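Local atomic coordinates of choline kinase (Cryptosporidium parvum, PDB entry 3MES), a protein that probably transfers a phosphate group from ATP to choline, and perhaps to ethanolamine, as other members of the choline/ethanolamine kinase family do. Residues S177-N182 with V263-D268; K173-L178 with S335-Q340. One frame throughout, in Å; residues are numbered along the deposited sequence.

Contact 1 (S177-N182 with V263-D268). With PT3 (N-propyl-tartramic acid), chain L.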
# COMPACT_ATOMS: atom_id res chain seq x y z
N SER B 177 -3.02 10.15 3.44
CA SER B 177 -1.95 10.96 2.89
C SER B 177 -2.49 12.21 2.21
O SER B 177 -1.85 13.26 2.19
CB SER B 177 -1.12 10.16 1.88
OG SER B 177 -0.17 9.34 2.55
N LEU B 178 -3.69 12.09 1.65
CA LEU B 178 -4.33 13.18 0.94
C LEU B 178 -5.01 14.14 1.92
O LEU B 178 -5.06 15.34 1.69
CB LEU B 178 -5.35 12.61 -0.06
CG LEU B 178 -6.08 13.56 -1.01
CD1 LEU B 178 -7.48 13.86 -0.51
CD2 LEU B 178 -5.28 14.85 -1.25
N HIS B 179 -5.51 13.58 3.02
CA HIS B 179 -6.24 14.36 4.00
C HIS B 179 -5.39 15.37 4.76
O HIS B 179 -5.87 16.45 5.12
CB HIS B 179 -6.94 13.42 4.99
CG HIS B 179 -8.27 12.93 4.50
ND1 HIS B 179 -9.28 12.53 5.36
CD2 HIS B 179 -8.78 12.80 3.25
CE1 HIS B 179 -10.33 12.16 4.66
NE2 HIS B 179 -10.05 12.31 3.38
N ILE B 180 -4.12 15.04 5.00
CA ILE B 180 -3.27 15.86 5.85
C ILE B 180 -2.63 17.07 5.16
O ILE B 180 -2.05 17.93 5.81
CB ILE B 180 -2.16 15.02 6.53
CG1 ILE B 180 -1.39 14.20 5.49
CG2 ILE B 180 -2.74 14.11 7.59
CD1 ILE B 180 -0.34 14.99 4.75
N ILE B 181 -2.73 17.14 3.83
CA ILE B 181 -2.05 18.19 3.07
C ILE B 181 -2.42 19.60 3.52
O ILE B 181 -1.59 20.51 3.44
CB ILE B 181 -2.30 18.06 1.55
CG1 ILE B 181 -3.78 18.24 1.23
CG2 ILE B 181 -1.77 16.72 1.04
CD1 ILE B 181 -4.13 17.99 -0.23
N ASN B 182 -3.65 19.80 3.99
CA ASN B 182 -4.10 21.13 4.39
C ASN B 182 -3.58 21.56 5.76
O ASN B 182 -3.84 22.68 6.20
CB ASN B 182 -5.63 21.23 4.34
CG ASN B 182 -6.30 20.42 5.44
OD1 ASN B 182 -7.15 20.92 6.18
ND2 ASN B 182 -5.92 19.15 5.54
N VAL B 263 -10.14 18.27 6.71
CA VAL B 263 -9.11 17.74 5.83
C VAL B 263 -9.45 18.02 4.38
O VAL B 263 -10.58 18.38 4.06
CB VAL B 263 -8.98 16.22 6.01
CG1 VAL B 263 -8.87 15.87 7.49
CG2 VAL B 263 -10.17 15.52 5.38
N PHE B 264 -8.46 17.88 3.49
CA PHE B 264 -8.75 17.99 2.07
C PHE B 264 -9.21 16.64 1.53
O PHE B 264 -8.41 15.72 1.33
CB PHE B 264 -7.54 18.50 1.28
CG PHE B 264 -7.88 18.93 -0.12
CD1 PHE B 264 -8.23 20.24 -0.40
CD2 PHE B 264 -7.89 18.01 -1.16
CE1 PHE B 264 -8.56 20.64 -1.68
CE2 PHE B 264 -8.22 18.40 -2.45
CZ PHE B 264 -8.55 19.71 -2.71
N ALA B 265 -10.52 16.53 1.30
CA ALA B 265 -11.13 15.25 0.97
C ALA B 265 -11.22 15.02 -0.54
O ALA B 265 -11.28 15.97 -1.32
CB ALA B 265 -12.50 15.16 1.60
N HIS B 266 -11.24 13.75 -0.93
CA HIS B 266 -11.46 13.37 -2.31
C HIS B 266 -12.93 13.57 -2.67
O HIS B 266 -13.25 14.16 -3.70
CB HIS B 266 -11.07 11.90 -2.52
CG HIS B 266 -11.15 11.46 -3.95
ND1 HIS B 266 -12.34 11.07 -4.54
CD2 HIS B 266 -10.19 11.33 -4.89
CE1 HIS B 266 -12.10 10.73 -5.79
NE2 HIS B 266 -10.81 10.87 -6.04
N ASN B 267 -13.81 13.06 -1.81
CA ASN B 267 -15.25 13.31 -1.91
C ASN B 267 -16.00 12.43 -2.92
O ASN B 267 -17.20 12.59 -3.12
CB ASN B 267 -15.52 14.79 -2.18
CG ASN B 267 -15.33 15.65 -0.94
OD1 ASN B 267 -15.62 15.22 0.17
ND2 ASN B 267 -14.85 16.87 -1.14
N ASP B 268 -15.29 11.51 -3.56
CA ASP B 268 -15.90 10.63 -4.55
C ASP B 268 -15.02 9.41 -4.77
O ASP B 268 -14.92 8.89 -5.88
CB ASP B 268 -16.07 11.38 -5.88
CG ASP B 268 -16.80 10.56 -6.93
OD1 ASP B 268 -17.65 9.73 -6.56
OD2 ASP B 268 -16.52 10.75 -8.13
O1 PT3 L . -16.40 11.55 -12.19
O11 PT3 L . -18.03 12.62 -13.28
C1 PT3 L . -17.52 11.61 -12.74
C2 PT3 L . -18.36 10.34 -12.72
O2 PT3 L . -19.58 10.52 -13.45
C3 PT3 L . -18.66 10.00 -11.26
O3 PT3 L . -20.07 9.95 -11.05
C4 PT3 L . -18.03 8.65 -10.96
O41 PT3 L . -17.55 8.41 -9.86
N4 PT3 L . -18.02 7.81 -11.99
C41 PT3 L . -17.43 6.46 -11.90
C42 PT3 L . -17.93 5.60 -13.06
C43 PT3 L . -18.68 4.37 -12.54

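Contact 2 (K173-L178 with S335-Q340)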
# COMPACT_ATOMS: atom_id res chain seq x y z
N LYS B 173 -4.86 4.22 3.67
CA LYS B 173 -3.54 4.82 3.77
C LYS B 173 -3.39 5.98 2.80
O LYS B 173 -2.83 7.03 3.15
CB LYS B 173 -2.46 3.77 3.48
CG LYS B 173 -1.04 4.30 3.67
CD LYS B 173 -0.13 3.81 2.56
CE LYS B 173 -0.62 4.31 1.21
NZ LYS B 173 0.26 3.85 0.10
N ASN B 174 -3.89 5.80 1.59
CA ASN B 174 -3.85 6.83 0.55
C ASN B 174 -4.74 8.02 0.90
O ASN B 174 -4.33 9.17 0.76
CB ASN B 174 -4.26 6.25 -0.80
CG ASN B 174 -3.30 5.19 -1.29
OD1 ASN B 174 -3.67 4.29 -2.04
ND2 ASN B 174 -2.05 5.28 -0.85
N MET B 175 -5.96 7.74 1.34
CA MET B 175 -6.88 8.79 1.76
C MET B 175 -6.25 9.63 2.86
O MET B 175 -6.35 10.86 2.86
CB MET B 175 -8.21 8.20 2.24
CG MET B 175 -9.26 9.23 2.62
SD MET B 175 -10.79 8.52 3.25
CE MET B 175 -11.47 7.76 1.78
N GLY B 176 -5.58 8.97 3.80
CA GLY B 176 -4.90 9.66 4.89
C GLY B 176 -3.81 10.59 4.42
O GLY B 176 -3.67 11.70 4.93
N SER B 177 -3.02 10.15 3.44
CA SER B 177 -1.95 10.96 2.89
C SER B 177 -2.49 12.21 2.21
O SER B 177 -1.85 13.26 2.19
CB SER B 177 -1.12 10.16 1.88
OG SER B 177 -0.17 9.34 2.55
N LEU B 178 -3.69 12.09 1.65
CA LEU B 178 -4.33 13.18 0.94
C LEU B 178 -5.01 14.14 1.92
O LEU B 178 -5.06 15.34 1.69
CB LEU B 178 -5.35 12.61 -0.06
CG LEU B 178 -6.08 13.56 -1.01
CD1 LEU B 178 -7.48 13.86 -0.51
CD2 LEU B 178 -5.28 14.85 -1.25
N SER B 335 -8.06 2.47 11.77
CA SER B 335 -6.80 2.32 12.49
C SER B 335 -5.62 2.67 11.59
O SER B 335 -4.68 3.35 12.01
CB SER B 335 -6.64 0.90 13.02
OG SER B 335 -7.68 0.59 13.92
N VAL B 336 -5.68 2.20 10.35
CA VAL B 336 -4.62 2.48 9.38
C VAL B 336 -4.65 3.95 8.98
O VAL B 336 -3.60 4.58 8.84
CB VAL B 336 -4.77 1.60 8.12
CG1 VAL B 336 -3.71 1.98 7.09
CG2 VAL B 336 -4.67 0.13 8.48
N TYR B 337 -5.85 4.48 8.79
CA TYR B 337 -6.03 5.88 8.45
C TYR B 337 -5.35 6.78 9.47
O TYR B 337 -4.50 7.61 9.12
CB TYR B 337 -7.53 6.22 8.37
CG TYR B 337 -7.83 7.70 8.21
CD1 TYR B 337 -7.87 8.28 6.95
CD2 TYR B 337 -8.07 8.50 9.31
CE1 TYR B 337 -8.13 9.63 6.79
CE2 TYR B 337 -8.33 9.85 9.17
CZ TYR B 337 -8.37 10.41 7.90
OH TYR B 337 -8.64 11.75 7.75
N LEU B 338 -5.70 6.60 10.74
CA LEU B 338 -5.16 7.41 11.82
C LEU B 338 -3.66 7.22 12.00
O LEU B 338 -2.94 8.17 12.30
CB LEU B 338 -5.89 7.11 13.14
CG LEU B 338 -7.34 7.57 13.20
CD1 LEU B 338 -8.03 7.05 14.45
CD2 LEU B 338 -7.41 9.09 13.13
N SER B 339 -3.19 5.99 11.82
CA SER B 339 -1.77 5.72 11.87
C SER B 339 -1.06 6.58 10.84
O SER B 339 0.05 7.05 11.06
CB SER B 339 -1.49 4.24 11.61
OG SER B 339 -2.06 3.43 12.62
N GLN B 340 -1.73 6.80 9.71
CA GLN B 340 -1.17 7.59 8.62
C GLN B 340 -1.26 9.09 8.91
O GLN B 340 -0.27 9.81 8.78
CB GLN B 340 -1.88 7.25 7.30
CG GLN B 340 -1.55 8.19 6.14
CD GLN B 340 -0.13 8.03 5.62
OE1 GLN B 340 0.82 8.56 6.20
NE2 GLN B 340 0.01 7.29 4.53

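Contact 1 (S177-N182 with V263-D268)
The imidazole of His-179 has Val-263 CG2 over one face, a CH-pi contact in which the methyl carbon stands 3.3 Å from the ring centroid and 19° off the normal. Both ring nitrogens are bonded beyond this pair, ND1 to Tyr-337 OH and NE2 to Asp-297 OD2, and this fixes the rotation of the ring beneath the methyl. Here the end of helix 165-179 packs on strand 262-265 just ahead of the His-Asn-Asp sequence that opens the probable catalytic loop of this kinase-like fold. With chi1 at -49°, CG2 sits between the backbone N and carbonyl carbon of Val-263, which turns that methyl, rather than CG1, onto the imidazole. Phe-264 points toward the helix end: Ile-181 CD1 comes within 3.8 Å of its CB, and Leu-178 CD2 lies 4.1 Å from its CD2. Leu-130 of helix 120-132 touches all three side chains, closing a buried apolar cluster. A weak backbone bond from Phe-264 N to His-179 O, 3.4 Å, also joins the segments. Farther along, hydrogen bonds hold the His-266 ring through both nitrogens, NE2 to Ile-284 O and ND1 to Asp-268 N, in the ring plane 3.1 Å away.

Contact 2 (K173-L178 with S335-Q340)
Gly-176 and Tyr-337 bring helices 165-179 and 327-342 together with their CA atoms 5.3 Å apart; the local axes approach to 8.1 Å and run in roughly the same direction, crossing at -34°. This is close helix-helix packing with a glycine at the crossing, inside the helical part of the kinase fold. Gly-176 has no side chain, and Gln-340 CG packs directly on its backbone, 3.7 Å from Gly-176 C.

On the buried side of the glycine, the Tyr-337 ring comes up to the helix obliquely, its CE1 3.7 Å from Gly-176 CA, with Met-175 CG a little farther from the same ring carbon. With CG anti to the backbone N (chi1 172°), the tyrosine carries its ring alongside the helix, and its hydroxyl ends beside His-179, about one turn on from Gly-176. Met-175 itself leans on Asp-297, Ile-298 and Tyr-301 of helix 294-303.

The other flank is more polar, and Lys-173, Ser-177 and Gln-340 are only partly buried there. Lys-173 CB rests 4.2 Å from Val-336 CG1, and its chain bends at chi2 and chi3, leading the ammonium away from helix 327-342 toward the second subunit, where Glu-170 of that subunit is a long, weak ion-pair partner. His-166 of the second subunit packs on Val-336, Ser-339 and Gln-340, so this flank borders the dimer interface. Gln-340 lies across the helix 165-179 backbone, and its bend at chi2 brings the amide over the carbonyl of Lys-173. That oxygen already accepts the helical bond from Ser-177 N; Gln-340 NE2 gives it a second hydrogen bond from the opposite face of the carbonyl plane, above the plane rather than in it, NE2 lying 3.2 Å from Lys-173 O (N-H...O 151°).

In the fold
Both contacts draw on helix 165-179, sharing Ser-177 and Leu-178, and their centres lie 10 Å apart. They meet directly where His-179 ND1 of contact 1 stands 2.6 Å from Tyr-337 OH of contact 2, a probable hydrogen bond; the two rings meet with their planes about 80° apart. Contact 1 leads into the active site: Asp-268 lines the pocket of the decamethonium ion, and its OD2 is 3.1 Å from O41 of the bound N-propyl-tartramic acid, while the His-266 side chain is about 9 Å from ADP. Contact 2 sits farther back and faces the second subunit: the decamethonium ion is about 9 Å from the His-266 side chain but about 13 Å from that of Met-175.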